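Local coordinates for hypothetical protein AF2331 (Archaeoglobus fulgidus, PDB 2FDO) that is of unknown function but forms an interdigitated dimer with a new type of alpha + beta fold, at residues 26-31 with 60-65; 18-23 with 71-76. All coordinates share one frame; numbering follows the deposited sequence.

Contact 1: residues 26-31 with 60-65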
loop_
_atom_site.group_PDB
_atom_site.type_symbol
_atom_site.label_atom_id
_atom_site.label_comp_id
_atom_site.label_asym_id
_atom_site.label_seq_id
_atom_site.Cartn_x
_atom_site.Cartn_y
_atom_site.Cartn_z
ATOM N N VAL A 26 -3.569 3.980 -14.195
ATOM C CA VAL A 26 -4.495 4.446 -13.157
ATOM C C VAL A 26 -4.034 3.845 -11.853
ATOM O O VAL A 26 -3.229 2.927 -11.874
ATOM C CB VAL A 26 -5.940 4.050 -13.446
ATOM C CG1 VAL A 26 -6.505 4.952 -14.569
ATOM C CG2 VAL A 26 -6.033 2.592 -13.809
ATOM N N VAL A 27 -4.493 4.377 -10.721
ATOM C CA VAL A 27 -4.090 3.864 -9.429
ATOM C C VAL A 27 -5.308 3.190 -8.736
ATOM O O VAL A 27 -6.332 3.832 -8.478
ATOM C CB VAL A 27 -3.501 4.961 -8.513
ATOM C CG1 VAL A 27 -2.790 4.316 -7.363
ATOM C CG2 VAL A 27 -2.566 5.854 -9.260
ATOM N N VAL A 28 -5.205 1.890 -8.484
ATOM C CA VAL A 28 -6.136 1.187 -7.649
ATOM C C VAL A 28 -5.639 1.344 -6.204
ATOM O O VAL A 28 -4.451 1.086 -5.897
ATOM C CB VAL A 28 -6.142 -0.275 -8.005
ATOM C CG1 VAL A 28 -6.927 -1.096 -6.960
ATOM C CG2 VAL A 28 -6.660 -0.483 -9.444
ATOM N N VAL A 29 -6.543 1.830 -5.349
ATOM C CA VAL A 29 -6.241 2.164 -3.966
ATOM C C VAL A 29 -7.101 1.256 -3.104
ATOM O O VAL A 29 -8.286 1.159 -3.330
ATOM C CB VAL A 29 -6.567 3.615 -3.646
ATOM C CG1 VAL A 29 -6.316 3.901 -2.150
ATOM C CG2 VAL A 29 -5.730 4.561 -4.525
ATOM N N SER A 30 -6.518 0.591 -2.117
ATOM C CA SER A 30 -7.324 -0.176 -1.212
ATOM C C SER A 30 -6.986 0.264 0.204
ATOM O O SER A 30 -5.834 0.320 0.595
ATOM C CB SER A 30 -6.998 -1.640 -1.361
ATOM O OG SER A 30 -7.353 -2.361 -0.161
ATOM N N SER A 31 -7.999 0.556 0.991
ATOM C CA SER A 31 -7.788 0.734 2.411
ATOM C C SER A 31 -8.344 -0.487 3.160
ATOM O O SER A 31 -8.539 -0.426 4.348
ATOM C CB SER A 31 -8.443 2.025 2.859
ATOM O OG SER A 31 -9.843 1.995 2.564
ATOM N N ASP A 60 -11.937 -8.340 -10.064
ATOM C CA ASP A 60 -12.876 -8.136 -11.212
ATOM C C ASP A 60 -12.587 -6.835 -11.990
ATOM O O ASP A 60 -13.189 -6.591 -13.057
ATOM C CB ASP A 60 -14.319 -8.068 -10.714
ATOM C CG ASP A 60 -14.570 -6.804 -9.859
ATOM N N ILE A 61 -11.700 -5.991 -11.440
ATOM C CA ILE A 61 -11.343 -4.727 -12.081
ATOM C C ILE A 61 -10.177 -4.920 -13.042
ATOM O O ILE A 61 -9.938 -4.096 -13.914
ATOM C CB ILE A 61 -11.118 -3.592 -11.070
ATOM C CG1 ILE A 61 -9.893 -3.810 -10.190
ATOM C CG2 ILE A 61 -12.360 -3.399 -10.209
ATOM C CD1 ILE A 61 -9.929 -2.987 -8.921
ATOM N N PHE A 62 -9.499 -6.050 -12.898
ATOM C CA PHE A 62 -8.447 -6.415 -13.814
ATOM C C PHE A 62 -8.931 -7.345 -14.891
ATOM O O PHE A 62 -9.589 -8.312 -14.606
ATOM C CB PHE A 62 -7.349 -7.135 -13.055
ATOM C CG PHE A 62 -6.730 -6.311 -12.017
ATOM C CD1 PHE A 62 -7.014 -6.551 -10.668
ATOM C CD2 PHE A 62 -5.879 -5.267 -12.370
ATOM C CE1 PHE A 62 -6.434 -5.758 -9.665
ATOM C CE2 PHE A 62 -5.291 -4.475 -11.384
ATOM C CZ PHE A 62 -5.572 -4.707 -10.032
ATOM N N ASP A 63 -8.614 -7.036 -16.139
ATOM C CA ASP A 63 -8.567 -8.054 -17.178
ATOM C C ASP A 63 -7.094 -8.476 -17.200
ATOM O O ASP A 63 -6.299 -8.003 -18.018
ATOM C CB ASP A 63 -9.027 -7.493 -18.530
ATOM N N ALA A 64 -6.730 -9.317 -16.243
ATOM C CA ALA A 64 -5.339 -9.696 -15.999
ATOM C C ALA A 64 -5.323 -10.936 -15.105
ATOM O O ALA A 64 -6.144 -11.052 -14.179
ATOM C CB ALA A 64 -4.588 -8.554 -15.308
ATOM N N ASP A 65 -4.404 -11.867 -15.372
ATOM C CA ASP A 65 -4.227 -12.996 -14.445
ATOM C C ASP A 65 -3.323 -12.665 -13.236
ATOM O O ASP A 65 -2.771 -11.546 -13.121
ATOM C CB ASP A 65 -3.815 -14.297 -15.172
ATOM C CG ASP A 65 -2.371 -14.267 -15.696
ATOM O OD1 ASP A 65 -1.572 -13.405 -15.256
ATOM O OD2 ASP A 65 -2.037 -15.143 -16.535
#
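At their closest, the strand through residues 26-30 and the loop 60-65 keep the CA atoms of V28 and I61 9.0 Å apart, so side chains alone bridge the gap. V28 and I61 reach toward each other tip to tip. CD1 of I61 comes up to the fork of the valine, 4.1 Å from V28 CG1 and 4.2 Å from V28 CG2, touching both methyls almost evenly. I61 gets there with CG1 between its own backbone N and carbonyl carbon (chi1 67°) and the chain then extended to CD1. The third member is F62, whose CZ lies 4.4 Å from V28 CG2; the methyl approaches the ring obliquely. I61 also packs against that ring, its CG1 3.9 Å above one face and offset toward the rim, so the two loop residues meet V28 as a pair. All three are buried, and F62 carries the packing on to F57 of strand 48-58 and I69 of helix 66-71. The backbone of V26-S30 is meanwhile engaged in an antiparallel ladder with a strand of the second subunit: the contact thus packs the loop before helix 66-71 onto a strand of a sheet that runs on across the interface, as befits an interdigitated dimer of alpha + beta fold.

Contact 2: residues 18-23 with 71-76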
loop_
_atom_site.group_PDB
_atom_site.type_symbol
_atom_site.label_atom_id
_atom_site.label_comp_id
_atom_site.label_asym_id
_atom_site.label_seq_id
_atom_site.Cartn_x
_atom_site.Cartn_y
_atom_site.Cartn_z
ATOM N N GLU A 18 5.543 11.074 -8.778
ATOM C CA GLU A 18 5.671 11.637 -10.103
ATOM C C GLU A 18 6.623 10.766 -10.917
ATOM O O GLU A 18 6.379 10.510 -12.095
ATOM C CB GLU A 18 6.169 13.098 -10.032
ATOM C CG GLU A 18 6.829 13.685 -11.312
ATOM C CD GLU A 18 5.849 14.190 -12.376
ATOM O OE1 GLU A 18 4.666 13.845 -12.294
ATOM O OE2 GLU A 18 6.259 14.957 -13.320
ATOM N N GLY A 19 7.705 10.329 -10.275
ATOM C CA GLY A 19 8.661 9.439 -10.877
ATOM C C GLY A 19 8.090 8.058 -11.211
ATOM O O GLY A 19 8.587 7.424 -12.131
ATOM N N HIS A 20 7.074 7.584 -10.484
ATOM C CA HIS A 20 6.684 6.176 -10.605
ATOM C C HIS A 20 5.406 6.011 -11.370
ATOM O O HIS A 20 4.996 4.906 -11.664
ATOM C CB HIS A 20 6.687 5.410 -9.247
ATOM C CG HIS A 20 8.076 5.228 -8.671
ATOM N ND1 HIS A 20 8.891 6.292 -8.308
ATOM C CD2 HIS A 20 8.811 4.111 -8.442
ATOM C CE1 HIS A 20 10.055 5.836 -7.874
ATOM N NE2 HIS A 20 10.035 4.517 -7.945
ATOM N N LEU A 21 4.802 7.121 -11.757
ATOM C CA LEU A 21 3.552 7.042 -12.478
ATOM C C LEU A 21 3.802 7.126 -13.968
ATOM O O LEU A 21 4.124 8.225 -14.516
ATOM C CB LEU A 21 2.540 8.111 -11.991
ATOM C CG LEU A 21 1.840 7.923 -10.616
ATOM C CD1 LEU A 21 1.159 9.223 -10.102
ATOM C CD2 LEU A 21 0.851 6.721 -10.592
ATOM N N GLU A 22 3.678 5.960 -14.624
ATOM C CA GLU A 22 3.804 5.823 -16.106
ATOM C C GLU A 22 2.667 6.613 -16.746
ATOM O O GLU A 22 1.654 6.911 -16.072
ATOM C CB GLU A 22 3.801 4.345 -16.557
ATOM N N ASP A 23 2.833 6.976 -18.015
ATOM C CA ASP A 23 1.874 7.868 -18.668
ATOM C C ASP A 23 0.398 7.327 -18.661
ATOM O O ASP A 23 -0.531 8.025 -18.198
ATOM C CB ASP A 23 2.356 8.226 -20.081
ATOM N N GLU A 71 3.032 -8.830 -10.943
ATOM C CA GLU A 71 4.108 -8.142 -11.637
ATOM C C GLU A 71 3.949 -6.631 -11.603
ATOM O O GLU A 71 4.930 -5.887 -11.713
ATOM C CB GLU A 71 4.150 -8.603 -13.086
ATOM C CG GLU A 71 5.550 -8.898 -13.556
ATOM C CD GLU A 71 6.166 -10.082 -12.802
ATOM O OE1 GLU A 71 6.363 -9.970 -11.555
ATOM O OE2 GLU A 71 6.439 -11.127 -13.460
HETATM N N MSE A 72 2.699 -6.193 -11.461
HETATM C CA MSE A 72 2.373 -4.791 -11.358
HETATM C C MSE A 72 3.009 -4.097 -10.165
HETATM O O MSE A 72 3.107 -4.640 -9.092
HETATM C CB MSE A 72 0.879 -4.623 -11.311
HETATM C CG MSE A 72 0.249 -4.864 -12.634
HETATM SE SE MSE A 72 -1.689 -4.823 -12.396
HETATM C CE MSE A 72 -2.289 -5.750 -14.139
HETATM N N MSE A 73 3.471 -2.889 -10.412
HETATM C CA MSE A 73 4.043 -1.992 -9.419
HETATM C C MSE A 73 3.005 -1.624 -8.338
HETATM O O MSE A 73 1.948 -1.015 -8.637
HETATM C CB MSE A 73 4.478 -0.755 -10.189
HETATM C CG MSE A 73 5.262 0.278 -9.466
HETATM SE SE MSE A 73 6.652 1.035 -10.772
HETATM C CE MSE A 73 7.780 -0.821 -10.886
ATOM N N LYS A 74 3.323 -1.973 -7.092
ATOM C CA LYS A 74 2.455 -1.717 -5.963
ATOM C C LYS A 74 3.225 -1.386 -4.709
ATOM O O LYS A 74 4.346 -1.852 -4.562
ATOM C CB LYS A 74 1.549 -2.953 -5.678
ATOM C CG LYS A 74 2.260 -4.316 -5.584
ATOM C CD LYS A 74 1.265 -5.484 -5.421
ATOM C CE LYS A 74 0.672 -5.886 -6.789
ATOM N NZ LYS A 74 1.668 -6.597 -7.696
ATOM N N TYR A 75 2.585 -0.635 -3.795
ATOM C CA TYR A 75 3.187 -0.114 -2.581
ATOM C C TYR A 75 2.129 -0.076 -1.519
ATOM O O TYR A 75 0.943 0.174 -1.817
ATOM C CB TYR A 75 3.693 1.341 -2.735
ATOM C CG TYR A 75 4.673 1.479 -3.820
ATOM C CD1 TYR A 75 4.246 1.790 -5.116
ATOM C CD2 TYR A 75 6.044 1.236 -3.584
ATOM C CE1 TYR A 75 5.158 1.841 -6.179
ATOM C CE2 TYR A 75 6.975 1.317 -4.617
ATOM C CZ TYR A 75 6.521 1.622 -5.927
ATOM O OH TYR A 75 7.413 1.702 -6.985
ATOM N N ALA A 76 2.570 -0.285 -0.285
ATOM C CA ALA A 76 1.851 0.216 0.886
ATOM C C ALA A 76 2.402 1.563 1.348
ATOM O O ALA A 76 3.649 1.831 1.401
ATOM C CB ALA A 76 1.928 -0.775 2.050
#
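The amine of K74 is gripped by two carbonyls of its own chain, beside the residues that meet H20, M73 and Y75. K74 NZ donates to M72 O at 2.8 Å, with a C=O...N angle of 136° and the nitrogen tilted somewhat from the carbonyl plane, and also bonds I69 O in helix 66-71. The cation further meets the ring of F36 of the second subunit, a cation-pi contact, so the end of this buried lysine has partners in both chains.

Across the contact, the last turn of helix 10-20 faces M73 and Y75, with the CA atoms of H20 and M73 8.7 Å apart. M73, modelled as selenomethionine, brings SE to the edge of the imidazole, near its plane: it lies 5.5 Å from the H20 ring centroid, 77° off the normal, and 4.4 Å from H20 CD2. The same SE is 4.3 Å from H20 O.

This belongs to the interdigitated alpha + beta dimer: K74, Y75 and A76 form an antiparallel ladder with a strand of the second subunit, while the helix end packs on the strand within the chain.

Y75 crosses H20 at about a right angle. Its OH sits 3.1 Å from H20 CD2, an oblique approach to a ring carbon. Turning CG of H20 anti to the carbonyl carbon (chi1 -68°) points the ring at the strand, and ND1 donates one turn back to F16 O, which restrains the rotation of the ring. F16 also joins the cluster through its own ring, edge-to-face with that of Y75 and inclined to the imidazole. Beyond the helix, where L21 leaves helical geometry, E22 O accepts a hydrogen bond from K10 NZ of the second subunit.

Overall arrangement
From the N terminus, strand 6-8 leads into helix 10-20, whose end, with the loop after it, supplies the first half of contact 2; strand 25-41 comes next and carries the first half of contact 1. Strand 48-58 follows, and the loop after it closes contact 1. Helix 66-71 then leads to the 71-76 segment that closes contact 2, so contact 1 is nested inside the larger loop. Their centres are about 13 Å apart, yet they touch: V27 packs on L21, and F62 and A64 both pack on M72. Together they tie helix 10-20, strand 25-41, the loop after 48-58 and strand 74-81, and both border the second subunit.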